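Local coordinates for protein dextranase (Pseudarthrobacter oxydans, PDB 6NZS) that hydrolyses the internal alpha-1,6-glucosidic linkages of dextran, as a glycoside hydrolase of family 49, at residues I414-T419 and L450-H455; I489-L494 and S520-Y525. All coordinates share one frame; numbering follows the deposited sequence.

Contact 1: residues I414-T419 and L450-H455; sequences IQWGWT and LNSSSH
Q415 and N451 pair side by side on successive coils of the right-handed parallel beta-helix of family 49, on the face turned out of the coil. The Q415 side chain leaves CB with CG anti to the backbone N (chi1 179°), then bends at chi2 (65°), which swings CD over toward N451 and S453. At its tip, OE1 accepts two bonds in its carbonyl plane, each on a lone pair: a nearly straight one from S453 N (2.9 Å) and one from G417 N, 2.8 Å away in its own segment. NE2 gives a hydrogen bond to N451 OD1 at 2.9 Å, tilted from both amide planes, and a second to D389 OD1. The amide thus ties together the turns that follow the two strands and has its rotation fixed from both ends. W416 N bonds to N451 O, and on the inward face I414 CD1 meets L450 CD2 at 4.0 Å. S452 CB lies over the five-membered ring of W416. Beyond the strands, W418 N bonds to S453 O, while the W418 indole, held at NE1 by D389 OD2, covers S453. S453 CB sits 3.8 Å from the centroid of the W418 six-membered ring, 10° off its normal.

Contact 2: residues I489-L494 and S520-Y525; sequences IRVYAL and SHLKRY
H521 and Y492, the two residues with the most surface buried by this contact, meet through a hydrogen bond of 2.7 Å between H521 ND1 and Y492 OH, on one face of two parallel beta-helix strands. The hydroxyl lies near the imidazole plane, at its edge; the rings meet rim to rim with planes 81° apart. CG of Y492 stands anti to the carbonyl carbon (chi1 -53°), and the phenol reaches back toward H521, two residues before K523. K523, level with Y492, lays CD against the ring edge, 3.8 Å from Y492 CE1, brings CE over the centre of the imidazole, and carries NZ to a salt bridge with D575. Y525, third in buried surface, stands past the end of its strand; its ring turns a face to Y492 CB, its OH comes within 3.4 Å of Y492 CD1, and its CD2 touches L494 CD2 at 3.8 Å. Beneath runs a parallel ladder, including V491 N to H521 O, while at its start I489 N bonds to S520 OG at 3.0 Å. Strand 489-493 is flanked on its other edge by 450-452; 521-524 is the last strand, at one edge of this six-stranded parallel sheet.

Contacts 1 and 2 follow one another along the chain and along the solenoid, their centres about 9 Å apart in the same parallel sheet, which runs 371-372, 391-392, 414-415, 450-452, 489-493, 521-524. Each joins two consecutive strands of that sheet, and strands 450-452 and 489-493 bring the two contacts together: N451 ND2 probably bonds to R490 O and S452 O to Y492 N, both at 2.9 Å. L494 CD1 also packs against S453 O and T419 N, so the turns after the strands touch as well. Contact 1 therefore lies inside this sheet and contact 2 at its C-terminal edge, together continuing one wall of the beta-helix.

Contact 1: residues I414-T419 and L450-H455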
ATOM      1  N   ILE A 414      -3.395  -3.027   9.110  1.00  8.63           N
ATOM      2  CA  ILE A 414      -2.307  -2.804  10.062  1.00  9.55           C
ATOM      3  C   ILE A 414      -1.994  -4.117  10.777  1.00 10.10           C
ATOM      4  O   ILE A 414      -2.904  -4.800  11.257  1.00 11.04           O
ATOM      5  CB  ILE A 414      -2.723  -1.728  11.074  1.00  9.12           C
ATOM      6  CG1 ILE A 414      -2.746  -0.352  10.405  1.00 11.50           C
ATOM      7  CG2 ILE A 414      -1.802  -1.743  12.294  1.00 11.38           C
ATOM      8  CD1 ILE A 414      -3.712   0.636  11.052  1.00 13.94           C
ATOM      9  N   GLN A 415      -0.702  -4.464  10.876  1.00  9.74           N
ATOM     10  CA  GLN A 415      -0.254  -5.721  11.478  1.00 10.08           C
ATOM     11  C   GLN A 415       0.843  -5.446  12.500  1.00 11.08           C
ATOM     12  O   GLN A 415       1.806  -4.743  12.193  1.00 12.12           O
ATOM     13  CB  GLN A 415       0.335  -6.613  10.382  1.00 11.12           C
ATOM     14  CG  GLN A 415       0.879  -7.960  10.870  1.00 11.29           C
ATOM     15  CD  GLN A 415      -0.219  -8.836  11.414  1.00 10.55           C
ATOM     16  OE1 GLN A 415      -0.334  -9.040  12.620  1.00 11.77           O
ATOM     17  NE2 GLN A 415      -1.064  -9.346  10.516  1.00 10.27           N
ATOM     18  N   TRP A 416       0.726  -6.037  13.697  1.00 11.00           N
ATOM     19  CA  TRP A 416       1.848  -6.056  14.635  1.00 10.78           C
ATOM     20  C   TRP A 416       2.091  -7.431  15.247  1.00 11.67           C
ATOM     21  O   TRP A 416       2.945  -7.557  16.138  1.00 13.14           O
ATOM     22  CB  TRP A 416       1.751  -4.962  15.715  1.00 12.17           C
ATOM     23  CG  TRP A 416       0.676  -5.134  16.748  1.00 12.75           C
ATOM     24  CD1 TRP A 416       0.735  -5.888  17.892  1.00 12.03           C
ATOM     25  CD2 TRP A 416      -0.616  -4.507  16.750  1.00 12.29           C
ATOM     26  NE1 TRP A 416      -0.441  -5.767  18.597  1.00 12.25           N
ATOM     27  CE2 TRP A 416      -1.286  -4.928  17.918  1.00 12.15           C
ATOM     28  CE3 TRP A 416      -1.262  -3.617  15.884  1.00 12.40           C
ATOM     29  CZ2 TRP A 416      -2.575  -4.496  18.239  1.00 12.27           C
ATOM     30  CZ3 TRP A 416      -2.551  -3.197  16.198  1.00 14.55           C
ATOM     31  CH2 TRP A 416      -3.192  -3.641  17.364  1.00 14.40           C
ATOM     32  N   GLY A 417       1.395  -8.465  14.777  1.00 12.34           N
ATOM     33  CA  GLY A 417       1.559  -9.811  15.294  1.00 11.96           C
ATOM     34  C   GLY A 417       2.560 -10.662  14.538  1.00 13.13           C
ATOM     35  O   GLY A 417       3.618 -10.168  14.123  1.00 12.52           O
ATOM     36  N   TRP A 418       2.218 -11.948  14.363  1.00 12.40           N
ATOM     37  CA  TRP A 418       3.023 -12.999  13.725  1.00 12.93           C
ATOM     38  C   TRP A 418       4.112 -13.583  14.625  1.00 14.03           C
ATOM     39  O   TRP A 418       4.439 -14.767  14.498  1.00 14.33           O
ATOM     40  CB  TRP A 418       3.633 -12.581  12.382  1.00 13.19           C
ATOM     41  CG  TRP A 418       2.663 -12.342  11.242  1.00 11.77           C
ATOM     42  CD1 TRP A 418       2.500 -11.174  10.544  1.00 12.31           C
ATOM     43  CD2 TRP A 418       1.781 -13.302  10.632  1.00 11.93           C
ATOM     44  NE1 TRP A 418       1.553 -11.342   9.559  1.00 13.08           N
ATOM     45  CE2 TRP A 418       1.096 -12.634   9.591  1.00 11.86           C
ATOM     46  CE3 TRP A 418       1.487 -14.651  10.880  1.00 12.81           C
ATOM     47  CZ2 TRP A 418       0.151 -13.270   8.787  1.00 10.98           C
ATOM     48  CZ3 TRP A 418       0.546 -15.285  10.075  1.00 12.35           C
ATOM     49  CH2 TRP A 418      -0.119 -14.588   9.046  1.00 11.64           C
ATOM     50  N   THR A 419       4.730 -12.764  15.471  1.00 12.93           N
ATOM     51  CA  THR A 419       5.710 -13.227  16.449  1.00 15.78           C
ATOM     52  C   THR A 419       5.574 -12.350  17.681  1.00 15.54           C
ATOM     53  O   THR A 419       5.043 -11.236  17.596  1.00 13.96           O
ATOM     54  CB  THR A 419       7.161 -13.122  15.933  1.00 16.83           C
ATOM     55  OG1 THR A 419       7.571 -11.747  15.860  1.00 18.03           O
ATOM     56  CG2 THR A 419       7.359 -13.765  14.578  1.00 22.10           C
ATOM     57  N   LEU A 450      -7.266  -3.606  11.898  1.00  8.85           N
ATOM     58  CA  LEU A 450      -6.127  -3.706  12.812  1.00  8.18           C
ATOM     59  C   LEU A 450      -5.968  -5.146  13.295  1.00  9.46           C
ATOM     60  O   LEU A 450      -6.957  -5.825  13.588  1.00 10.86           O
ATOM     61  CB  LEU A 450      -6.304  -2.760  14.009  1.00 10.91           C
ATOM     62  CG  LEU A 450      -6.435  -1.280  13.653  1.00 10.60           C
ATOM     63  CD1 LEU A 450      -7.859  -0.786  13.877  1.00 12.95           C
ATOM     64  CD2 LEU A 450      -5.431  -0.456  14.458  1.00 12.97           C
ATOM     65  N   ASN A 451      -4.720  -5.609  13.409  1.00  9.57           N
ATOM     66  CA  ASN A 451      -4.496  -7.033  13.631  1.00  9.98           C
ATOM     67  C   ASN A 451      -3.165  -7.280  14.324  1.00 10.77           C
ATOM     68  O   ASN A 451      -2.152  -6.674  13.976  1.00 11.02           O
ATOM     69  CB  ASN A 451      -4.519  -7.735  12.266  1.00 10.30           C
ATOM     70  CG  ASN A 451      -4.399  -9.252  12.332  1.00 10.13           C
ATOM     71  OD1 ASN A 451      -3.695  -9.831  11.508  1.00 10.50           O
ATOM     72  ND2 ASN A 451      -5.107  -9.900  13.259  1.00  9.46           N
ATOM     73  N   SER A 452      -3.195  -8.177  15.304  1.00 11.96           N
ATOM     74  CA  SER A 452      -2.030  -8.942  15.744  1.00 11.19           C
ATOM     75  C   SER A 452      -2.338 -10.392  15.393  1.00 12.05           C
ATOM     76  O   SER A 452      -3.067 -11.076  16.121  1.00 11.27           O
ATOM     77  CB  SER A 452      -1.783  -8.789  17.239  1.00 11.79           C
ATOM     78  OG  SER A 452      -0.817  -9.754  17.670  1.00 12.60           O
ATOM     79  N   SER A 453      -1.815 -10.851  14.262  1.00 10.65           N
ATOM     80  CA  SER A 453      -2.036 -12.231  13.859  1.00 10.73           C
ATOM     81  C   SER A 453      -1.368 -13.188  14.842  1.00 11.27           C
ATOM     82  O   SER A 453      -0.388 -12.843  15.518  1.00 12.58           O
ATOM     83  CB  SER A 453      -1.472 -12.471  12.458  1.00 12.62           C
ATOM     84  OG  SER A 453      -1.723 -13.807  12.029  1.00 12.43           O
ATOM     85  N   SER A 454      -1.906 -14.403  14.909  1.00 12.43           N
ATOM     86  CA  SER A 454      -1.261 -15.494  15.629  1.00 12.91           C
ATOM     87  C   SER A 454       0.070 -15.848  14.954  1.00 13.90           C
ATOM     88  O   SER A 454       0.439 -15.295  13.919  1.00 13.19           O
ATOM     89  CB  SER A 454      -2.215 -16.681  15.688  1.00 13.60           C
ATOM     90  OG  SER A 454      -2.616 -17.055  14.383  1.00 14.38           O
ATOM     91  N   HIS A 455       0.797 -16.804  15.546  1.00 14.59           N
ATOM     92  CA  HIS A 455       2.187 -17.036  15.162  1.00 14.83           C
ATOM     93  C   HIS A 455       2.305 -17.678  13.783  1.00 15.92           C
ATOM     94  O   HIS A 455       1.615 -18.650  13.474  1.00 16.71           O
ATOM     95  CB  HIS A 455       2.869 -17.932  16.192  1.00 16.30           C
ATOM     96  CG  HIS A 455       4.355 -17.753  16.248  1.00 16.51           C
ATOM     97  ND1 HIS A 455       5.198 -18.202  15.255  1.00 18.35           N
ATOM     98  CD2 HIS A 455       5.145 -17.158  17.174  1.00 17.59           C
ATOM     99  CE1 HIS A 455       6.446 -17.896  15.570  1.00 20.11           C
ATOM    100  NE2 HIS A 455       6.441 -17.264  16.729  1.00 18.29           N
TER

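Contact 2: residues I489-L494 and S520-Y525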
ATOM      1  N   ILE A 489     -11.014  -5.199  14.380  1.00  9.26           N
ATOM      2  CA  ILE A 489      -9.753  -5.472  15.072  1.00  9.93           C
ATOM      3  C   ILE A 489      -9.724  -6.900  15.600  1.00  8.99           C
ATOM      4  O   ILE A 489     -10.670  -7.354  16.251  1.00  9.68           O
ATOM      5  CB  ILE A 489      -9.489  -4.434  16.184  1.00 10.46           C
ATOM      6  CG1 ILE A 489      -8.150  -4.701  16.862  1.00 10.42           C
ATOM      7  CG2 ILE A 489     -10.622  -4.417  17.205  1.00 11.57           C
ATOM      8  CD1 ILE A 489      -7.628  -3.489  17.650  1.00 11.66           C
ATOM      9  N   ARG A 490      -8.620  -7.604  15.345  1.00  9.00           N
ATOM     10  CA  ARG A 490      -8.392  -8.914  15.947  1.00  9.13           C
ATOM     11  C   ARG A 490      -6.987  -8.929  16.518  1.00 10.45           C
ATOM     12  O   ARG A 490      -6.011  -8.856  15.768  1.00 10.10           O
ATOM     13  CB  ARG A 490      -8.600 -10.059  14.955  1.00 10.78           C
ATOM     14  CG  ARG A 490     -10.072 -10.380  14.746  1.00 11.02           C
ATOM     15  CD  ARG A 490     -10.321 -11.422  13.667  1.00  9.63           C
ATOM     16  NE  ARG A 490     -11.736 -11.373  13.319  1.00 10.09           N
ATOM     17  CZ  ARG A 490     -12.284 -11.944  12.253  1.00 10.27           C
ATOM     18  NH1 ARG A 490     -11.550 -12.660  11.416  1.00 10.52           N
ATOM     19  NH2 ARG A 490     -13.583 -11.783  12.025  1.00 10.26           N
ATOM     20  N   VAL A 491      -6.888  -9.029  17.837  1.00 10.60           N
ATOM     21  CA  VAL A 491      -5.604  -9.074  18.522  1.00 10.04           C
ATOM     22  C   VAL A 491      -5.457 -10.448  19.155  1.00 11.34           C
ATOM     23  O   VAL A 491      -6.123 -10.752  20.150  1.00 12.15           O
ATOM     24  CB  VAL A 491      -5.500  -7.962  19.573  1.00 11.26           C
ATOM     25  CG1 VAL A 491      -4.198  -8.091  20.370  1.00 14.58           C
ATOM     26  CG2 VAL A 491      -5.580  -6.588  18.902  1.00 12.94           C
ATOM     27  N   TYR A 492      -4.595 -11.277  18.575  1.00 11.44           N
ATOM     28  CA  TYR A 492      -4.133 -12.507  19.218  1.00 11.77           C
ATOM     29  C   TYR A 492      -2.790 -12.149  19.839  1.00 12.71           C
ATOM     30  O   TYR A 492      -1.769 -12.100  19.150  1.00 13.74           O
ATOM     31  CB  TYR A 492      -4.069 -13.652  18.208  1.00 13.56           C
ATOM     32  CG  TYR A 492      -5.399 -13.778  17.501  1.00 12.47           C
ATOM     33  CD1 TYR A 492      -6.487 -14.379  18.123  1.00 12.05           C
ATOM     34  CD2 TYR A 492      -5.589 -13.216  16.245  1.00 11.37           C
ATOM     35  CE1 TYR A 492      -7.725 -14.445  17.492  1.00 14.89           C
ATOM     36  CE2 TYR A 492      -6.800 -13.274  15.612  1.00 12.07           C
ATOM     37  CZ  TYR A 492      -7.862 -13.897  16.231  1.00 12.08           C
ATOM     38  OH  TYR A 492      -9.084 -13.940  15.595  1.00 13.06           O
ATOM     39  N   ALA A 493      -2.811 -11.830  21.135  1.00 13.27           N
ATOM     40  CA  ALA A 493      -1.650 -11.220  21.778  1.00 13.31           C
ATOM     41  C   ALA A 493      -0.551 -12.250  21.987  1.00 14.49           C
ATOM     42  O   ALA A 493      -0.731 -13.220  22.731  1.00 14.27           O
ATOM     43  CB  ALA A 493      -2.048 -10.593  23.111  1.00 13.42           C
ATOM     44  N   LEU A 494       0.586 -12.028  21.336  1.00 14.37           N
ATOM     45  CA  LEU A 494       1.762 -12.871  21.485  1.00 14.00           C
ATOM     46  C   LEU A 494       2.772 -12.271  22.448  1.00 13.65           C
ATOM     47  O   LEU A 494       3.816 -12.886  22.700  1.00 15.18           O
ATOM     48  CB  LEU A 494       2.412 -13.125  20.123  1.00 13.18           C
ATOM     49  CG  LEU A 494       1.515 -13.811  19.084  1.00 14.52           C
ATOM     50  CD1 LEU A 494       2.207 -13.843  17.728  1.00 14.90           C
ATOM     51  CD2 LEU A 494       1.143 -15.217  19.542  1.00 17.53           C
ATOM     52  N   SER A 520     -14.781  -8.864  16.133  1.00 10.81           N
ATOM     53  CA  SER A 520     -13.489  -8.384  16.604  1.00 10.63           C
ATOM     54  C   SER A 520     -13.075  -9.198  17.826  1.00 12.02           C
ATOM     55  O   SER A 520     -13.922  -9.567  18.645  1.00 11.41           O
ATOM     56  CB  SER A 520     -13.573  -6.901  16.957  1.00  9.94           C
ATOM     57  OG  SER A 520     -13.557  -6.104  15.775  1.00 10.34           O
ATOM     58  N   HIS A 521     -11.767  -9.490  17.935  1.00 11.01           N
ATOM     59  CA  HIS A 521     -11.230 -10.390  18.953  1.00 11.92           C
ATOM     60  C   HIS A 521     -10.132  -9.718  19.767  1.00 11.08           C
ATOM     61  O   HIS A 521      -9.400  -8.858  19.274  1.00 11.24           O
ATOM     62  CB  HIS A 521     -10.612 -11.644  18.312  1.00 11.92           C
ATOM     63  CG  HIS A 521     -11.602 -12.723  17.999  1.00 10.47           C
ATOM     64  ND1 HIS A 521     -11.287 -13.814  17.218  1.00 12.03           N
ATOM     65  CD2 HIS A 521     -12.900 -12.874  18.352  1.00 13.01           C
ATOM     66  CE1 HIS A 521     -12.344 -14.602  17.120  1.00 13.68           C
ATOM     67  NE2 HIS A 521     -13.337 -14.052  17.796  1.00 12.79           N
ATOM     68  N   LEU A 522     -10.007 -10.157  21.020  1.00 12.03           N
ATOM     69  CA  LEU A 522      -8.917  -9.749  21.907  1.00 11.21           C
ATOM     70  C   LEU A 522      -8.644 -10.943  22.813  1.00 11.46           C
ATOM     71  O   LEU A 522      -9.471 -11.260  23.678  1.00 12.68           O
ATOM     72  CB  LEU A 522      -9.326  -8.534  22.726  1.00 10.21           C
ATOM     73  CG  LEU A 522      -8.279  -7.986  23.704  1.00 11.51           C
ATOM     74  CD1 LEU A 522      -7.045  -7.451  22.968  1.00 15.58           C
ATOM     75  CD2 LEU A 522      -8.894  -6.892  24.541  1.00 13.26           C
ATOM     76  N   LYS A 523      -7.511 -11.615  22.603  1.00 12.25           N
ATOM     77  CA  LYS A 523      -7.225 -12.880  23.269  1.00 12.60           C
ATOM     78  C   LYS A 523      -5.785 -12.882  23.752  1.00 14.02           C
ATOM     79  O   LYS A 523      -4.896 -12.365  23.072  1.00 15.39           O
ATOM     80  CB  LYS A 523      -7.410 -14.058  22.304  1.00 12.99           C
ATOM     81  CG  LYS A 523      -8.837 -14.202  21.759  1.00 14.34           C
ATOM     82  CD  LYS A 523      -8.994 -15.473  20.935  1.00 15.17           C
ATOM     83  CE  LYS A 523     -10.424 -15.637  20.447  1.00 16.22           C
ATOM     84  NZ  LYS A 523     -11.346 -15.982  21.574  1.00 20.08           N
ATOM     85  N   ARG A 524      -5.560 -13.483  24.923  1.00 14.77           N
ATOM     86  CA  ARG A 524      -4.230 -13.597  25.511  1.00 15.76           C
ATOM     87  C   ARG A 524      -3.716 -15.014  25.288  1.00 14.99           C
ATOM     88  O   ARG A 524      -4.301 -15.978  25.793  1.00 17.07           O
ATOM     89  CB  ARG A 524      -4.278 -13.281  27.008  1.00 17.48           C
ATOM     90  CG  ARG A 524      -4.801 -11.891  27.318  1.00 18.90           C
ATOM     91  CD  ARG A 524      -4.632 -11.512  28.780  1.00 25.54           C
ATOM     92  NE  ARG A 524      -5.482 -12.288  29.679  1.00 28.86           N
ATOM     93  CZ  ARG A 524      -5.049 -12.914  30.770  1.00 30.65           C
ATOM     94  NH1 ARG A 524      -3.769 -12.878  31.105  1.00 27.96           N
ATOM     95  NH2 ARG A 524      -5.902 -13.588  31.528  1.00 33.55           N
ATOM     96  N   TYR A 525      -2.629 -15.139  24.532  1.00 15.17           N
ATOM     97  CA  TYR A 525      -2.005 -16.435  24.314  1.00 16.17           C
ATOM     98  C   TYR A 525      -0.984 -16.710  25.423  1.00 17.68           C
ATOM     99  O   TYR A 525      -0.692 -15.847  26.257  1.00 16.58           O
ATOM    100  CB  TYR A 525      -1.393 -16.505  22.910  1.00 16.59           C
ATOM    101  CG  TYR A 525      -2.413 -16.749  21.801  1.00 15.74           C
ATOM    102  CD1 TYR A 525      -3.778 -16.655  22.051  1.00 16.74           C
ATOM    103  CD2 TYR A 525      -2.006 -17.094  20.519  1.00 15.69           C
ATOM    104  CE1 TYR A 525      -4.711 -16.884  21.045  1.00 16.23           C
ATOM    105  CE2 TYR A 525      -2.934 -17.331  19.507  1.00 16.92           C
ATOM    106  CZ  TYR A 525      -4.276 -17.226  19.784  1.00 14.72           C
ATOM    107  OH  TYR A 525      -5.205 -17.458  18.789  1.00 17.12           O
TER